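Local coordinates for protein CSE3 (PDB 2Y8Y) that cleaves CRISPR repeat transcripts as an endoribonuclease of the Cas6/Cse3/CasE family and retains the crRNA after it is processed, at residues L103-A108 against V127-R132; V175-F180 against L206-L211; G147-I152 against E181-V186; L48-E53 against P61-Q66. One frame throughout, in Å; residues are numbered along the deposited sequence.

Interaction 1: L103-A108 against V127-R132. With nucleotides of chain B.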
# COMPACT_ATOMS: atom_id res chain seq x y z
N LEU A 103 4.21 -3.74 4.25
CA LEU A 103 3.33 -2.58 4.26
C LEU A 103 4.16 -1.33 4.45
O LEU A 103 4.83 -1.16 5.47
CB LEU A 103 2.31 -2.65 5.41
CG LEU A 103 1.52 -1.36 5.69
CD1 LEU A 103 0.66 -0.97 4.46
CD2 LEU A 103 0.66 -1.51 6.96
N ARG A 104 4.09 -0.43 3.46
CA ARG A 104 4.69 0.88 3.60
C ARG A 104 3.58 1.83 4.01
O ARG A 104 2.62 2.02 3.26
CB ARG A 104 5.29 1.33 2.27
CG ARG A 104 6.34 2.43 2.45
CD ARG A 104 6.85 2.97 1.12
NE ARG A 104 8.05 3.77 1.32
CZ ARG A 104 8.65 4.48 0.37
NH1 ARG A 104 8.13 4.51 -0.86
NH2 ARG A 104 9.75 5.16 0.65
N ALA A 105 3.70 2.42 5.20
CA ALA A 105 2.59 3.14 5.82
C ALA A 105 3.02 4.47 6.40
O ALA A 105 4.20 4.77 6.48
CB ALA A 105 1.99 2.31 6.92
N ASN A 106 2.01 5.25 6.80
CA ASN A 106 2.21 6.51 7.51
C ASN A 106 1.54 6.41 8.87
O ASN A 106 0.41 6.86 9.04
CB ASN A 106 1.59 7.65 6.67
CG ASN A 106 1.63 9.01 7.35
OD1 ASN A 106 0.61 9.70 7.40
ND2 ASN A 106 2.81 9.41 7.83
N PRO A 107 2.22 5.77 9.84
CA PRO A 107 1.60 5.63 11.17
C PRO A 107 1.28 7.00 11.74
O PRO A 107 2.15 7.88 11.76
CB PRO A 107 2.68 4.91 11.99
CG PRO A 107 3.54 4.19 10.95
CD PRO A 107 3.56 5.15 9.78
N ALA A 108 0.05 7.19 12.20
CA ALA A 108 -0.44 8.51 12.55
C ALA A 108 -1.52 8.44 13.61
O ALA A 108 -2.05 7.36 13.90
CB ALA A 108 -0.98 9.23 11.29
N VAL A 127 5.22 0.55 15.75
CA VAL A 127 4.89 -0.88 15.87
C VAL A 127 3.53 -1.08 16.56
O VAL A 127 2.73 -1.90 16.11
CB VAL A 127 5.99 -1.66 16.60
CG1 VAL A 127 5.52 -3.08 16.90
CG2 VAL A 127 7.24 -1.69 15.73
N ALA A 128 3.25 -0.32 17.61
CA ALA A 128 1.96 -0.43 18.29
C ALA A 128 0.82 -0.06 17.34
O ALA A 128 -0.25 -0.69 17.36
CB ALA A 128 1.94 0.44 19.55
N TRP A 129 1.05 0.97 16.54
CA TRP A 129 0.07 1.38 15.55
C TRP A 129 -0.20 0.22 14.58
O TRP A 129 -1.36 -0.12 14.32
CB TRP A 129 0.58 2.61 14.80
CG TRP A 129 -0.34 3.11 13.69
CD1 TRP A 129 -1.36 4.00 13.84
CD2 TRP A 129 -0.30 2.77 12.30
NE1 TRP A 129 -1.96 4.24 12.63
CE2 TRP A 129 -1.32 3.50 11.66
CE3 TRP A 129 0.50 1.91 11.53
CZ2 TRP A 129 -1.58 3.40 10.29
CZ3 TRP A 129 0.25 1.82 10.15
CH2 TRP A 129 -0.78 2.56 9.55
N LEU A 130 0.86 -0.38 14.05
CA LEU A 130 0.68 -1.49 13.11
C LEU A 130 -0.12 -2.61 13.79
O LEU A 130 -1.04 -3.16 13.18
CB LEU A 130 2.04 -2.03 12.67
CG LEU A 130 1.96 -3.26 11.76
CD1 LEU A 130 1.38 -2.90 10.39
CD2 LEU A 130 3.35 -3.80 11.64
N GLU A 131 0.22 -2.94 15.03
CA GLU A 131 -0.49 -4.02 15.72
C GLU A 131 -1.97 -3.70 15.85
O GLU A 131 -2.82 -4.58 15.63
CB GLU A 131 0.12 -4.28 17.10
CG GLU A 131 1.49 -4.91 17.03
CD GLU A 131 2.22 -4.91 18.36
OE1 GLU A 131 1.87 -4.09 19.23
OE2 GLU A 131 3.16 -5.72 18.51
N ARG A 132 -2.29 -2.47 16.22
CA ARG A 132 -3.68 -2.07 16.38
C ARG A 132 -4.42 -2.09 15.04
O ARG A 132 -5.55 -2.58 14.97
CB ARG A 132 -3.77 -0.67 17.02
CG ARG A 132 -5.18 -0.23 17.32
CD ARG A 132 -5.24 1.18 17.91
NE ARG A 132 -4.72 2.19 17.00
CZ ARG A 132 -5.35 2.62 15.91
NH1 ARG A 132 -6.54 2.12 15.58
NH2 ARG A 132 -4.80 3.54 15.14
P G B 14 -8.05 4.40 13.22
OP1 G B 14 -7.39 3.09 13.09
OP2 G B 14 -7.21 5.62 13.20
O5' G B 14 -9.20 4.55 12.15
C5' G B 14 -10.19 3.54 12.01
C4' G B 14 -11.33 4.00 11.15
O4' G B 14 -12.00 5.13 11.76
C3' G B 14 -10.95 4.52 9.78
O3' G B 14 -10.63 3.49 8.87
C2' G B 14 -12.20 5.30 9.40
O2' G B 14 -13.27 4.41 9.08
C1' G B 14 -12.51 5.97 10.74
N9 G B 14 -11.82 7.27 10.83
C8 G B 14 -10.63 7.59 11.45
N7 G B 14 -10.29 8.83 11.24
C5 G B 14 -11.27 9.34 10.40
C6 G B 14 -11.43 10.63 9.82
O6 G B 14 -10.70 11.62 9.94
N1 G B 14 -12.57 10.70 9.03
C2 G B 14 -13.46 9.66 8.82
N2 G B 14 -14.51 9.92 8.03
N3 G B 14 -13.33 8.46 9.36
C4 G B 14 -12.22 8.37 10.13
O HOH W 1 -3.08 5.95 16.00
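Trp129, on helix 123-136, lays its indole against Pro107 and Ala108 of strand 98-110. CG stands anti to the backbone N (chi1 178°), toward the strand. At the root, Trp129 CB is 4.2 Å from Pro107 CB. Farther out, Pro107 CA sits over the centre of one ring face, 3.7 Å from the centroid of the six-membered ring and 15° off its normal, a CH-pi contact. Pro107 CB is nearest CD2 and CE3 and its CG nearest CE3, while Ala108 N lies above the rim of the face that Pro107 CA covers. On the pyrrole side CD1 and NE1 both come nearest Ala108 O, 3.4 Å from NE1. The far corner ends on a methyl group: Trp129 CZ3 is 3.7 Å from Ala105 CB. The next residue on the helix, Leu130, sets CD1 3.8 Å from Leu103 CD2.

A water donates to Ala108 O at 2.7 Å and accepts from Arg132 NH2. Arg132 NH1 gives a hydrogen bond of 2.8 Å to OP1 of G14 of chain B at 164°; NH2 adds a weak one to the same oxygen. Helix-on-sheet packing of the ferredoxin-like fold thus borders directly on a phosphate site for the bound RNA.

Interaction 2: V175-F180 against L206-L211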
# COMPACT_ATOMS: atom_id res chain seq x y z
N VAL A 175 5.94 13.54 4.17
CA VAL A 175 5.08 12.49 4.71
C VAL A 175 5.94 11.34 5.17
O VAL A 175 6.69 10.77 4.38
CB VAL A 175 4.08 12.00 3.64
CG1 VAL A 175 3.20 10.89 4.20
CG2 VAL A 175 3.25 13.17 3.13
N GLN A 176 5.87 11.02 6.45
CA GLN A 176 6.68 9.93 6.99
C GLN A 176 6.24 8.58 6.43
O GLN A 176 5.06 8.23 6.47
CB GLN A 176 6.67 9.94 8.52
CG GLN A 176 7.62 8.92 9.08
CD GLN A 176 7.92 9.10 10.54
OE1 GLN A 176 7.28 9.89 11.24
NE2 GLN A 176 8.92 8.38 11.00
N ALA A 177 7.20 7.83 5.91
CA ALA A 177 6.92 6.55 5.28
C ALA A 177 7.72 5.47 5.98
O ALA A 177 8.96 5.48 5.96
CB ALA A 177 7.28 6.61 3.80
N VAL A 178 7.01 4.54 6.61
CA VAL A 178 7.61 3.49 7.40
C VAL A 178 7.33 2.17 6.70
O VAL A 178 6.15 1.81 6.49
CB VAL A 178 7.00 3.48 8.81
CG1 VAL A 178 7.62 2.38 9.66
CG2 VAL A 178 7.19 4.82 9.48
N LEU A 179 8.39 1.46 6.32
CA LEU A 179 8.27 0.19 5.63
C LEU A 179 8.37 -0.97 6.62
O LEU A 179 9.45 -1.23 7.17
CB LEU A 179 9.35 0.06 4.55
CG LEU A 179 9.32 -1.22 3.72
CD1 LEU A 179 8.00 -1.34 2.95
CD2 LEU A 179 10.49 -1.22 2.77
N PHE A 180 7.24 -1.64 6.84
CA PHE A 180 7.15 -2.78 7.74
C PHE A 180 7.20 -4.08 6.95
O PHE A 180 6.60 -4.18 5.86
CB PHE A 180 5.80 -2.81 8.47
CG PHE A 180 5.53 -1.63 9.38
CD1 PHE A 180 6.08 -1.56 10.65
CD2 PHE A 180 4.62 -0.65 8.99
CE1 PHE A 180 5.76 -0.51 11.52
CE2 PHE A 180 4.30 0.40 9.83
CZ PHE A 180 4.89 0.47 11.10
N LEU A 206 -0.46 8.44 -2.22
CA LEU A 206 0.96 8.75 -2.31
C LEU A 206 1.82 7.50 -2.30
O LEU A 206 3.03 7.59 -2.15
CB LEU A 206 1.38 9.62 -1.12
CG LEU A 206 0.71 10.98 -0.98
CD1 LEU A 206 1.10 11.60 0.35
CD2 LEU A 206 1.07 11.88 -2.15
N GLY A 207 1.20 6.33 -2.45
CA GLY A 207 1.96 5.09 -2.47
C GLY A 207 2.22 4.52 -1.08
O GLY A 207 3.16 3.75 -0.88
N LEU A 208 1.35 4.86 -0.14
CA LEU A 208 1.37 4.24 1.18
C LEU A 208 0.08 3.46 1.36
O LEU A 208 -0.90 3.69 0.64
CB LEU A 208 1.54 5.31 2.28
CG LEU A 208 2.80 6.15 2.11
CD1 LEU A 208 2.82 7.22 3.20
CD2 LEU A 208 4.04 5.27 2.19
N GLY A 209 0.08 2.55 2.31
CA GLY A 209 -1.12 1.86 2.72
C GLY A 209 -1.40 0.53 2.05
O GLY A 209 -2.34 -0.15 2.43
N LEU A 210 -0.58 0.13 1.07
CA LEU A 210 -0.81 -1.17 0.44
C LEU A 210 -0.30 -2.30 1.33
O LEU A 210 0.92 -2.50 1.47
CB LEU A 210 -0.15 -1.24 -0.94
CG LEU A 210 -0.26 -2.59 -1.68
CD1 LEU A 210 -1.70 -3.04 -1.82
CD2 LEU A 210 0.42 -2.47 -3.05
N LEU A 211 -1.22 -3.04 1.94
CA LEU A 211 -0.82 -4.21 2.71
C LEU A 211 -0.76 -5.38 1.74
O LEU A 211 -1.78 -5.77 1.15
CB LEU A 211 -1.81 -4.51 3.84
CG LEU A 211 -1.58 -5.79 4.63
CD1 LEU A 211 -0.24 -5.78 5.35
CD2 LEU A 211 -2.67 -5.96 5.66
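Leu208, Val175 and Leu206 carry most of this contact, with Ala177 close behind. Of the 164 Å² buried in total, Leu208 contributes the largest share. Its CG is anti to the carbonyl carbon (chi1 -57°), and the two methyls beyond it go to different partners on strand 173-186. CD1 lies 3.8 Å from Val175 CG1, the two side chains running antiparallel as they pass. CD2 lies 3.9 Å from Ala177 CB. Leu208 therefore spans two residues, i and i+2, whose CB atoms both face the loop.

Val175 divides its branches in the same way: while CG1 serves Leu208, CG2 reaches Leu206 CD1 at 3.8 Å. The backbones stay well apart, the nearest CA atoms being those of Ala177 and Leu208 at 7.3 Å, so the contact is made mainly by side chains. Leu208 also touches Arg104 and Asn106 of strand 98-110, while the side chain of Leu206 is about 5 Å from that of Tyr27, inferred to stabilise the transition-state intermediate.

The closest pairs are all methyl against methyl; the backbone Gln176 O comes a little farther off, 4.1 Å from Leu208 CD1. Without directional polar bonds between the segments, the contact rests on van der Waals and hydrophobic fit.

Interaction 3: G147-I152 against E181-V186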
# COMPACT_ATOMS: atom_id res chain seq x y z
N GLY A 147 9.85 -10.81 20.83
CA GLY A 147 9.00 -9.72 20.39
C GLY A 147 8.13 -10.06 19.20
O GLY A 147 8.18 -11.17 18.69
N PRO A 148 7.30 -9.10 18.77
CA PRO A 148 6.44 -9.34 17.60
C PRO A 148 7.28 -9.58 16.36
O PRO A 148 8.41 -9.09 16.26
CB PRO A 148 5.65 -8.03 17.48
CG PRO A 148 6.49 -7.01 18.14
CD PRO A 148 7.18 -7.72 19.26
N TRP A 149 6.73 -10.36 15.44
CA TRP A 149 7.43 -10.70 14.21
C TRP A 149 7.25 -9.59 13.18
O TRP A 149 6.51 -9.74 12.20
CB TRP A 149 6.91 -12.02 13.67
CG TRP A 149 7.86 -12.66 12.74
CD1 TRP A 149 8.60 -12.05 11.76
CD2 TRP A 149 8.21 -14.05 12.69
NE1 TRP A 149 9.38 -12.97 11.11
CE2 TRP A 149 9.16 -14.21 11.67
CE3 TRP A 149 7.81 -15.17 13.42
CZ2 TRP A 149 9.72 -15.45 11.35
CZ3 TRP A 149 8.36 -16.40 13.11
CH2 TRP A 149 9.30 -16.53 12.08
N VAL A 150 7.92 -8.47 13.42
CA VAL A 150 7.89 -7.36 12.49
C VAL A 150 9.22 -6.63 12.53
O VAL A 150 9.84 -6.51 13.58
CB VAL A 150 6.75 -6.38 12.77
CG1 VAL A 150 6.93 -5.69 14.13
CG2 VAL A 150 6.65 -5.36 11.63
N GLN A 151 9.65 -6.16 11.36
CA GLN A 151 10.84 -5.33 11.23
C GLN A 151 10.44 -4.03 10.58
O GLN A 151 9.54 -4.01 9.71
CB GLN A 151 11.87 -5.96 10.28
CG GLN A 151 12.17 -7.44 10.43
CD GLN A 151 12.86 -7.98 9.18
OE1 GLN A 151 12.20 -8.48 8.26
NE2 GLN A 151 14.18 -7.87 9.13
N ILE A 152 11.12 -2.95 10.94
CA ILE A 152 11.06 -1.72 10.16
C ILE A 152 12.28 -1.69 9.26
O ILE A 152 13.40 -1.58 9.73
CB ILE A 152 10.97 -0.47 11.05
CG1 ILE A 152 9.65 -0.47 11.82
CG2 ILE A 152 11.02 0.78 10.18
CD1 ILE A 152 9.53 0.62 12.87
N GLU A 181 7.87 -5.09 7.50
CA GLU A 181 7.81 -6.45 6.95
C GLU A 181 7.74 -7.42 8.11
O GLU A 181 8.42 -7.23 9.12
CB GLU A 181 9.06 -6.74 6.12
CG GLU A 181 9.01 -8.05 5.40
CD GLU A 181 10.15 -8.22 4.43
OE1 GLU A 181 11.30 -8.36 4.90
OE2 GLU A 181 9.90 -8.19 3.21
N GLY A 182 6.93 -8.46 8.00
CA GLY A 182 6.86 -9.42 9.08
C GLY A 182 5.97 -10.60 8.75
O GLY A 182 5.77 -10.94 7.58
N ARG A 183 5.47 -11.22 9.80
CA ARG A 183 4.57 -12.37 9.65
C ARG A 183 3.33 -12.13 10.50
O ARG A 183 3.40 -11.63 11.63
CB ARG A 183 5.26 -13.67 10.05
CG ARG A 183 6.41 -14.06 9.14
CD ARG A 183 7.06 -15.37 9.58
NE ARG A 183 6.18 -16.53 9.40
CZ ARG A 183 5.81 -17.34 10.38
NH1 ARG A 183 6.23 -17.13 11.62
NH2 ARG A 183 5.02 -18.38 10.13
N LEU A 184 2.19 -12.47 9.94
CA LEU A 184 0.92 -12.29 10.62
C LEU A 184 0.03 -13.51 10.46
O LEU A 184 0.36 -14.45 9.72
CB LEU A 184 0.22 -11.01 10.15
CG LEU A 184 -0.07 -10.86 8.65
CD1 LEU A 184 -1.12 -11.86 8.18
CD2 LEU A 184 -0.54 -9.44 8.34
N GLU A 185 -1.09 -13.51 11.16
CA GLU A 185 -2.11 -14.53 10.95
C GLU A 185 -3.46 -13.89 10.68
O GLU A 185 -3.74 -12.77 11.14
CB GLU A 185 -2.19 -15.51 12.12
CG GLU A 185 -2.57 -14.87 13.44
CD GLU A 185 -2.79 -15.90 14.54
OE1 GLU A 185 -3.16 -17.05 14.21
OE2 GLU A 185 -2.61 -15.55 15.72
N VAL A 186 -4.29 -14.60 9.93
CA VAL A 186 -5.67 -14.21 9.69
C VAL A 186 -6.50 -14.57 10.92
O VAL A 186 -6.45 -15.70 11.41
CB VAL A 186 -6.23 -14.97 8.48
CG1 VAL A 186 -7.71 -14.65 8.26
CG2 VAL A 186 -5.40 -14.64 7.26
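An antiparallel strand pair at the protein surface joins the start of strand 150-160 to strand 173-186, with Arg183 laid over the Trp149 indole beside it. The axes of 150-152 and 181-186 run at 164°. Gln151 and Glu181 form a hydrogen-bonded pair: Gln151 N donates to Glu181 O at 2.8 Å, and Glu181 N returns a bond to Gln151 O at 3.0 Å. Val150 and Gly182 follow as a non-hydrogen-bonded pair with CA atoms only 4.1 Å apart. Gly182 has no CB to separate the backbones, and its CA approaches Trp149 O to 3.2 Å in a CA-H...O contact. The same oxygen accepts from Arg183 N, so one hydrogen bond and one CA-H...O contact, from adjoining residues, meet at it.

Trp149 is the centre of an inverse gamma turn, whose closing bond from Val150 N to Pro148 O is weak. Arg183 CD makes a CH-pi contact over the six-membered ring, offset toward the rim and 3.3 Å from the centroid. Arg183 CZ stands 4.1 Å from that centroid, 22° off the normal, as a cation-pi interaction. The guanidinium is modelled tipped 67° from the ring plane, but its exact pose is uncertain. Gln151 and Glu181 extend together in one direction; the Glu181 carboxylate has its salt bridge with Arg102.

Around this pair, Leu142 of strand 139-144 makes backbone bonds with Trp149 and Arg183, and Gly182 is bonded to Phe101 of strand 98-110. Val150 turns instead to the helix 123-136, touching Val127 and Leu130.

Interaction 4: L48-E53 against P61-Q66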
# COMPACT_ATOMS: atom_id res chain seq x y z
N LEU A 48 -7.51 2.56 -5.58
CA LEU A 48 -6.19 2.39 -6.15
C LEU A 48 -5.16 2.44 -5.02
O LEU A 48 -5.18 3.38 -4.21
CB LEU A 48 -5.96 3.54 -7.13
CG LEU A 48 -4.55 3.72 -7.65
CD1 LEU A 48 -4.22 2.53 -8.50
CD2 LEU A 48 -4.48 5.02 -8.43
N LEU A 49 -4.27 1.44 -4.97
CA LEU A 49 -3.14 1.44 -4.03
C LEU A 49 -1.88 1.07 -4.79
O LEU A 49 -1.93 0.35 -5.79
CB LEU A 49 -3.37 0.41 -2.92
CG LEU A 49 -4.59 0.62 -2.04
CD1 LEU A 49 -4.83 -0.60 -1.15
CD2 LEU A 49 -4.42 1.88 -1.20
N TRP A 50 -0.74 1.56 -4.34
CA TRP A 50 0.52 1.18 -4.96
C TRP A 50 1.66 1.26 -3.97
O TRP A 50 1.54 1.84 -2.90
CB TRP A 50 0.81 2.03 -6.21
CG TRP A 50 1.51 3.33 -5.98
CD1 TRP A 50 2.86 3.54 -5.95
CD2 TRP A 50 0.91 4.62 -5.85
NE1 TRP A 50 3.14 4.87 -5.76
CE2 TRP A 50 1.95 5.55 -5.70
CE3 TRP A 50 -0.41 5.07 -5.81
CZ2 TRP A 50 1.72 6.92 -5.53
CZ3 TRP A 50 -0.64 6.43 -5.64
CH2 TRP A 50 0.42 7.33 -5.50
N ARG A 51 2.76 0.60 -4.32
CA ARG A 51 4.01 0.74 -3.57
C ARG A 51 5.17 0.81 -4.55
O ARG A 51 5.26 -0.00 -5.48
CB ARG A 51 4.21 -0.45 -2.63
CG ARG A 51 5.52 -0.37 -1.82
CD ARG A 51 5.66 -1.46 -0.75
NE ARG A 51 5.60 -2.81 -1.32
CZ ARG A 51 4.58 -3.66 -1.18
NH1 ARG A 51 3.49 -3.35 -0.49
NH2 ARG A 51 4.66 -4.86 -1.75
N LEU A 52 6.03 1.80 -4.36
CA LEU A 52 7.31 1.85 -5.06
C LEU A 52 8.28 0.98 -4.28
O LEU A 52 8.59 1.28 -3.11
CB LEU A 52 7.84 3.28 -5.14
CG LEU A 52 9.26 3.42 -5.70
CD1 LEU A 52 9.37 2.79 -7.08
CD2 LEU A 52 9.66 4.89 -5.76
N GLU A 53 8.73 -0.10 -4.91
CA GLU A 53 9.62 -1.05 -4.25
C GLU A 53 11.03 -0.48 -4.14
O GLU A 53 11.44 0.37 -4.94
CB GLU A 53 9.66 -2.38 -5.01
CG GLU A 53 8.33 -3.08 -5.16
CD GLU A 53 7.86 -3.79 -3.90
OE1 GLU A 53 8.01 -3.24 -2.79
OE2 GLU A 53 7.32 -4.91 -4.03
N PRO A 61 13.42 0.66 -11.35
CA PRO A 61 12.38 0.84 -10.34
C PRO A 61 11.14 -0.00 -10.61
O PRO A 61 10.68 -0.09 -11.76
CB PRO A 61 12.02 2.33 -10.47
CG PRO A 61 13.19 2.96 -11.14
CD PRO A 61 13.74 1.91 -12.05
N VAL A 62 10.60 -0.62 -9.56
CA VAL A 62 9.40 -1.42 -9.65
C VAL A 62 8.24 -0.79 -8.88
O VAL A 62 8.37 -0.48 -7.69
CB VAL A 62 9.62 -2.84 -9.11
CG1 VAL A 62 8.34 -3.62 -9.19
CG2 VAL A 62 10.72 -3.55 -9.91
N VAL A 63 7.11 -0.61 -9.55
CA VAL A 63 5.90 -0.14 -8.88
C VAL A 63 4.87 -1.25 -8.91
O VAL A 63 4.53 -1.77 -9.98
CB VAL A 63 5.32 1.11 -9.56
CG1 VAL A 63 4.01 1.54 -8.90
CG2 VAL A 63 6.33 2.24 -9.52
N LEU A 64 4.38 -1.63 -7.74
CA LEU A 64 3.30 -2.60 -7.63
C LEU A 64 1.99 -1.87 -7.43
O LEU A 64 1.86 -1.04 -6.53
CB LEU A 64 3.54 -3.55 -6.45
CG LEU A 64 4.66 -4.58 -6.62
CD1 LEU A 64 5.93 -3.93 -7.07
CD2 LEU A 64 4.89 -5.34 -5.32
N VAL A 65 1.01 -2.16 -8.29
CA VAL A 65 -0.27 -1.47 -8.24
C VAL A 65 -1.38 -2.46 -7.98
O VAL A 65 -1.51 -3.45 -8.69
CB VAL A 65 -0.60 -0.78 -9.58
CG1 VAL A 65 -1.88 0.04 -9.45
CG2 VAL A 65 0.57 0.08 -10.05
N GLN A 66 -2.20 -2.19 -6.97
CA GLN A 66 -3.38 -2.99 -6.71
C GLN A 66 -4.62 -2.17 -7.03
O GLN A 66 -4.77 -1.02 -6.59
CB GLN A 66 -3.43 -3.41 -5.25
CG GLN A 66 -4.65 -4.25 -4.93
CD GLN A 66 -4.65 -4.70 -3.49
OE1 GLN A 66 -3.91 -5.62 -3.12
NE2 GLN A 66 -5.45 -4.04 -2.66
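Leu48-Glu53 and Pro61-Gln66 pair as the two arms of a beta hairpin, at 169°, in the antiparallel four-stranded sheet. Leu49 with Gln66 and Arg51 with Leu64 are hydrogen-bonded pairs, and Glu53 N extends the pattern to Val62 O at 2.8 Å.

On one face Val63 is a bump fitted between Trp50 and Leu52. Trp50 CG lies between the backbone N and the carbonyl carbon (chi1 87°); CD1 beyond it rests on Val63 CG1 at 3.7 Å, the two side chains extending together. Leu52 CD1 approaches the other branch, Val63 CG2, at 3.9 Å. Val65 only touches Trp50 CB, through its CG2, while its CG1 takes Leu48 CD1 at 3.5 Å. The indole continues to Met29, His30 and Leu33 of helix 26-34, which carries Tyr27.

On the reverse face Leu49 lies beside Gln66, whose NE2 bonds to Leu196 O. Leu64 lies alongside Arg51, with its CD2 3.6 Å from Arg51 NH2. Arg51 is held in turn by Glu53: Arg51 NE reaches Glu53 OE1 at 2.9 Å in a salt bridge, the oxygen lying in the guanidinium plane but met from above the carboxylate plane.

Overall arrangement
From the N terminus, interaction 4 comes first, closing a hairpin with seven residues between its segments, in the four-stranded sheet. Interaction 1 follows, bringing helix 123-136 back onto strand 98-110. Interactions 2 and 3 come later and cross, since 175-180 and 181-186 are successive parts of strand 173-186 and the segments alternate along the chain. That strand neighbours 98-110, so interactions 1, 2 and 3 share one sheet; Glu131 packs against Pro148, linking interactions 1 and 3. Loop 206-211 joins the halves: Gly209 N probably bonds to Arg104 O, while Leu206 and Gly207 pack on Trp50. Interactions 3 and 4, about 21 Å apart between centres, do not touch.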